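Local coordinates for protein trilobed Protease (Pyrococcus furiosus, PDB 2GOP) that is probably a peptide-cleaving hydrolase, of which this part forms a seven-bladed beta-propeller domain with an open velcro ring, at residues S175-V187 with F219-L231. Numbering follows the deposited sequence.
Sequences SGIWHRDKIVVNV and FYAVDSDGERILL
Ile-177 drives its CD1 into a hollow between Ala-221 and Ser-224; Ile-177 CD1 lies 3.4 Å from Asp-223 C and 4.0 Å from Ala-221 CB. The small Ala-221 methyl in turn projects against Val-184 (Val-184 CG1 to Ala-221 CB, 3.6 Å). Beside this apolar patch the Asn-186 amide grips the Ala-221 backbone twice: OD1 takes the N-H from above its carbonyl plane, while ND2 reaches a lone pair of Ala-221 O and also donates to Ser-175 OG. Without this amide, as with an alanine at Asn-186, the Ala-221 N-H and carbonyl would probably lose these mates, and a gap would open beside Tyr-220 CB. The His-179 ring, turned away from its own backbone N (chi1 -176°), lies over Ile-229 CD1, 3.9 Å from the ring centroid, a CH-pi contact. At the ring edge His-179 ND1 and Ser-224 OG share a 2.6 Å hydrogen bond. Arg-180 lays its guanidinium over Gly-226 CA; Arg-180 NH2 bridges to Glu-227 OE2 (3.1 Å) and NH1 to Glu-113. Two hairpins, the inner strands of adjacent propeller blades, thus pack face to face, strand 200-206 flanking Val-184 and Asn-186, and strand 264-271 of the next blade lying beyond Asp-223 and Leu-230.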
loop_
_atom_site.group_PDB
_atom_site.type_symbol
_atom_site.label_atom_id
_atom_site.label_comp_id
_atom_site.label_asym_id
_atom_site.label_seq_id
_atom_site.Cartn_x
_atom_site.Cartn_y
_atom_site.Cartn_z
ATOM N N SER A 175 -5.273 11.471 -7.121
ATOM C CA SER A 175 -6.462 10.733 -7.548
ATOM C C SER A 175 -7.641 11.707 -7.589
ATOM O O SER A 175 -7.532 12.830 -7.108
ATOM C CB SER A 175 -6.745 9.566 -6.609
ATOM O OG SER A 175 -6.990 10.007 -5.289
ATOM N N GLY A 176 -8.748 11.291 -8.190
ATOM C CA GLY A 176 -9.894 12.200 -8.355
ATOM C C GLY A 176 -11.190 11.462 -8.545
ATOM O O GLY A 176 -11.192 10.322 -9.039
ATOM N N ILE A 177 -12.291 12.104 -8.129
ATOM C CA ILE A 177 -13.637 11.578 -8.324
ATOM C C ILE A 177 -14.575 12.708 -8.718
ATOM O O ILE A 177 -14.295 13.878 -8.434
ATOM C CB ILE A 177 -14.193 10.873 -7.047
ATOM C CG1 ILE A 177 -14.228 11.840 -5.862
ATOM C CG2 ILE A 177 -13.340 9.638 -6.666
ATOM C CD1 ILE A 177 -15.143 11.391 -4.743
ATOM N N TRP A 178 -15.674 12.369 -9.392
ATOM C CA TRP A 178 -16.699 13.360 -9.707
ATOM C C TRP A 178 -17.434 13.737 -8.422
ATOM O O TRP A 178 -17.692 12.878 -7.575
ATOM C CB TRP A 178 -17.739 12.807 -10.684
ATOM C CG TRP A 178 -17.316 12.708 -12.112
ATOM C CD1 TRP A 178 -17.078 11.563 -12.807
ATOM C CD2 TRP A 178 -17.116 13.785 -13.035
ATOM N NE1 TRP A 178 -16.722 11.857 -14.086
ATOM C CE2 TRP A 178 -16.740 13.212 -14.262
ATOM C CE3 TRP A 178 -17.216 15.184 -12.943
ATOM C CZ2 TRP A 178 -16.455 13.981 -15.395
ATOM C CZ3 TRP A 178 -16.931 15.949 -14.078
ATOM C CH2 TRP A 178 -16.556 15.341 -15.281
ATOM N N HIS A 179 -17.754 15.022 -8.288
ATOM C CA HIS A 179 -18.724 15.496 -7.309
ATOM C C HIS A 179 -19.686 16.407 -8.054
ATOM O O HIS A 179 -19.442 17.613 -8.192
ATOM C CB HIS A 179 -18.058 16.236 -6.151
ATOM C CG HIS A 179 -19.024 16.660 -5.085
ATOM N ND1 HIS A 179 -19.868 15.771 -4.445
ATOM C CD2 HIS A 179 -19.285 17.878 -4.553
ATOM C CE1 HIS A 179 -20.609 16.427 -3.570
ATOM N NE2 HIS A 179 -20.271 17.708 -3.611
ATOM N N ARG A 180 -20.777 15.813 -8.523
ATOM C CA ARG A 180 -21.638 16.409 -9.554
ATOM C C ARG A 180 -20.790 16.821 -10.768
ATOM O O ARG A 180 -20.170 15.947 -11.359
ATOM C CB ARG A 180 -22.530 17.503 -8.981
ATOM C CG ARG A 180 -23.523 16.948 -7.936
ATOM C CD ARG A 180 -24.826 17.719 -7.894
ATOM N NE ARG A 180 -25.790 17.186 -6.918
ATOM C CZ ARG A 180 -26.571 16.116 -7.107
ATOM N NH1 ARG A 180 -26.516 15.415 -8.233
ATOM N NH2 ARG A 180 -27.418 15.737 -6.155
ATOM N N ASP A 181 -20.732 18.106 -11.131
ATOM C CA ASP A 181 -19.916 18.528 -12.273
ATOM C C ASP A 181 -18.509 18.980 -11.892
ATOM O O ASP A 181 -17.729 19.396 -12.755
ATOM C CB ASP A 181 -20.631 19.618 -13.067
ATOM C CG ASP A 181 -21.677 19.056 -14.018
ATOM O OD1 ASP A 181 -21.520 17.900 -14.510
ATOM O OD2 ASP A 181 -22.656 19.774 -14.267
ATOM N N LYS A 182 -18.176 18.882 -10.606
ATOM C CA LYS A 182 -16.846 19.214 -10.137
ATOM C C LYS A 182 -16.029 17.947 -9.936
ATOM O O LYS A 182 -16.556 16.842 -9.906
ATOM C CB LYS A 182 -16.920 20.006 -8.836
ATOM C CG LYS A 182 -17.673 21.304 -8.942
ATOM C CD LYS A 182 -17.447 22.185 -7.725
ATOM C CE LYS A 182 -18.388 23.394 -7.716
ATOM N NZ LYS A 182 -18.113 24.346 -6.603
ATOM N N ILE A 183 -14.722 18.116 -9.806
ATOM C CA ILE A 183 -13.843 17.004 -9.526
ATOM C C ILE A 183 -13.176 17.254 -8.178
ATOM O O ILE A 183 -12.624 18.337 -7.920
ATOM C CB ILE A 183 -12.784 16.803 -10.638
ATOM C CG1 ILE A 183 -13.478 16.485 -11.976
ATOM C CG2 ILE A 183 -11.856 15.658 -10.287
ATOM C CD1 ILE A 183 -12.651 16.875 -13.172
ATOM N N VAL A 184 -13.257 16.253 -7.311
ATOM C CA VAL A 184 -12.588 16.304 -6.015
ATOM C C VAL A 184 -11.241 15.623 -6.193
ATOM O O VAL A 184 -11.184 14.480 -6.616
ATOM C CB VAL A 184 -13.415 15.581 -4.951
ATOM C CG1 VAL A 184 -12.633 15.451 -3.628
ATOM C CG2 VAL A 184 -14.746 16.319 -4.763
ATOM N N VAL A 185 -10.172 16.333 -5.858
ATOM C CA VAL A 185 -8.822 15.893 -6.168
ATOM C C VAL A 185 -8.009 15.710 -4.898
ATOM O O VAL A 185 -7.868 16.644 -4.103
ATOM C CB VAL A 185 -8.119 16.896 -7.086
ATOM C CG1 VAL A 185 -6.698 16.434 -7.414
ATOM C CG2 VAL A 185 -8.929 17.087 -8.375
ATOM N N ASN A 186 -7.482 14.492 -4.734
ATOM C CA ASN A 186 -6.608 14.127 -3.632
ATOM C C ASN A 186 -5.155 14.210 -4.080
ATOM O O ASN A 186 -4.770 13.543 -5.029
ATOM C CB ASN A 186 -6.897 12.698 -3.168
ATOM C CG ASN A 186 -8.365 12.446 -2.935
ATOM O OD1 ASN A 186 -8.976 13.108 -2.116
ATOM N ND2 ASN A 186 -8.930 11.453 -3.625
ATOM N N VAL A 187 -4.364 15.016 -3.374
ATOM C CA VAL A 187 -2.941 15.183 -3.657
ATOM C C VAL A 187 -2.143 14.858 -2.391
ATOM O O VAL A 187 -2.468 15.361 -1.313
ATOM C CB VAL A 187 -2.643 16.638 -4.116
ATOM C CG1 VAL A 187 -1.177 16.817 -4.490
ATOM C CG2 VAL A 187 -3.530 17.000 -5.309
ATOM N N PHE A 219 -6.915 11.391 5.353
ATOM C CA PHE A 219 -7.887 10.641 4.557
ATOM C C PHE A 219 -7.990 11.248 3.184
ATOM O O PHE A 219 -7.468 12.321 2.938
ATOM C CB PHE A 219 -9.264 10.605 5.237
ATOM C CG PHE A 219 -9.734 11.948 5.733
ATOM C CD1 PHE A 219 -10.173 12.927 4.843
ATOM C CD2 PHE A 219 -9.733 12.239 7.101
ATOM C CE1 PHE A 219 -10.590 14.178 5.306
ATOM C CE2 PHE A 219 -10.151 13.473 7.567
ATOM C CZ PHE A 219 -10.573 14.448 6.668
ATOM N N TYR A 220 -8.663 10.541 2.284
ATOM C CA TYR A 220 -8.853 11.026 0.942
ATOM C C TYR A 220 -10.223 10.583 0.427
ATOM O O TYR A 220 -10.818 9.640 0.936
ATOM C CB TYR A 220 -7.708 10.554 0.046
ATOM C CG TYR A 220 -7.526 9.074 0.008
ATOM C CD1 TYR A 220 -8.214 8.300 -0.923
ATOM C CD2 TYR A 220 -6.662 8.436 0.896
ATOM C CE1 TYR A 220 -8.052 6.913 -0.962
ATOM C CE2 TYR A 220 -6.497 7.066 0.869
ATOM C CZ TYR A 220 -7.194 6.309 -0.065
ATOM O OH TYR A 220 -7.027 4.946 -0.108
ATOM N N ALA A 221 -10.734 11.318 -0.550
ATOM C CA ALA A 221 -12.079 11.116 -1.058
ATOM C C ALA A 221 -12.112 9.899 -1.973
ATOM O O ALA A 221 -11.288 9.786 -2.892
ATOM C CB ALA A 221 -12.548 12.396 -1.812
ATOM N N VAL A 222 -13.052 8.988 -1.715
ATOM C CA VAL A 222 -13.183 7.771 -2.521
ATOM C C VAL A 222 -14.477 7.689 -3.330
ATOM O O VAL A 222 -14.538 6.911 -4.269
ATOM C CB VAL A 222 -13.031 6.481 -1.674
ATOM C CG1 VAL A 222 -11.588 6.324 -1.200
ATOM C CG2 VAL A 222 -14.022 6.468 -0.492
ATOM N N ASP A 223 -15.504 8.463 -2.971
ATOM C CA ASP A 223 -16.786 8.422 -3.687
ATOM C C ASP A 223 -17.648 9.607 -3.305
ATOM O O ASP A 223 -17.408 10.242 -2.294
ATOM C CB ASP A 223 -17.544 7.122 -3.360
ATOM C CG ASP A 223 -18.571 6.750 -4.413
ATOM O OD1 ASP A 223 -18.600 7.398 -5.491
ATOM O OD2 ASP A 223 -19.358 5.809 -4.153
ATOM N N SER A 224 -18.662 9.883 -4.115
ATOM C CA SER A 224 -19.639 10.924 -3.819
ATOM C C SER A 224 -20.994 10.492 -4.372
ATOM O O SER A 224 -21.046 9.852 -5.415
ATOM C CB SER A 224 -19.223 12.246 -4.479
ATOM O OG SER A 224 -20.275 13.199 -4.415
ATOM N N ASP A 225 -22.078 10.841 -3.676
ATOM C CA ASP A 225 -23.432 10.656 -4.219
ATOM C C ASP A 225 -24.047 11.953 -4.780
ATOM O O ASP A 225 -25.249 12.010 -5.040
ATOM C CB ASP A 225 -24.370 10.004 -3.179
ATOM C CG ASP A 225 -24.592 10.855 -1.931
ATOM O OD1 ASP A 225 -24.228 12.057 -1.900
ATOM O OD2 ASP A 225 -25.143 10.289 -0.961
ATOM N N GLY A 226 -23.221 12.983 -4.970
ATOM C CA GLY A 226 -23.684 14.284 -5.446
ATOM C C GLY A 226 -23.895 15.297 -4.337
ATOM O O GLY A 226 -23.950 16.500 -4.596
ATOM N N GLU A 227 -24.012 14.805 -3.108
ATOM C CA GLU A 227 -24.253 15.632 -1.939
ATOM C C GLU A 227 -23.203 15.353 -0.869
ATOM O O GLU A 227 -22.491 16.265 -0.429
ATOM C CB GLU A 227 -25.664 15.379 -1.408
ATOM C CG GLU A 227 -26.780 15.790 -2.376
ATOM C CD GLU A 227 -26.744 17.285 -2.737
ATOM O OE1 GLU A 227 -26.179 18.078 -1.959
ATOM O OE2 GLU A 227 -27.291 17.668 -3.795
ATOM N N ARG A 228 -23.102 14.085 -0.480
ATOM C CA ARG A 228 -22.158 13.641 0.543
ATOM C C ARG A 228 -20.905 13.084 -0.100
ATOM O O ARG A 228 -20.974 12.402 -1.108
ATOM C CB ARG A 228 -22.784 12.564 1.434
ATOM C CG ARG A 228 -23.774 13.112 2.446
ATOM C CD ARG A 228 -24.342 12.019 3.325
ATOM N NE ARG A 228 -25.393 12.546 4.191
ATOM C CZ ARG A 228 -26.141 11.812 5.016
ATOM N NH1 ARG A 228 -25.967 10.491 5.108
ATOM N NH2 ARG A 228 -27.077 12.407 5.747
ATOM N N ILE A 229 -19.762 13.380 0.499
ATOM C CA ILE A 229 -18.482 12.880 0.031
ATOM C C ILE A 229 -17.996 11.830 1.022
ATOM O O ILE A 229 -17.996 12.049 2.242
ATOM C CB ILE A 229 -17.457 14.024 -0.153
ATOM C CG1 ILE A 229 -17.904 14.923 -1.310
ATOM C CG2 ILE A 229 -16.066 13.474 -0.440
ATOM C CD1 ILE A 229 -17.176 16.316 -1.409
ATOM N N LEU A 230 -17.613 10.674 0.490
ATOM C CA LEU A 230 -17.126 9.573 1.306
ATOM C C LEU A 230 -15.600 9.615 1.324
ATOM O O LEU A 230 -14.964 9.626 0.276
ATOM C CB LEU A 230 -17.622 8.240 0.739
ATOM C CG LEU A 230 -17.237 6.978 1.526
ATOM C CD1 LEU A 230 -17.842 7.038 2.956
ATOM C CD2 LEU A 230 -17.666 5.716 0.758
ATOM N N LEU A 231 -15.032 9.624 2.530
ATOM C CA LEU A 231 -13.596 9.724 2.738
ATOM C C LEU A 231 -13.077 8.444 3.397
ATOM O O LEU A 231 -13.767 7.816 4.217
ATOM C CB LEU A 231 -13.254 10.968 3.580
ATOM C CG LEU A 231 -13.851 12.308 3.095
ATOM C CD1 LEU A 231 -14.057 13.272 4.278
ATOM C CD2 LEU A 231 -12.996 12.956 2.033
#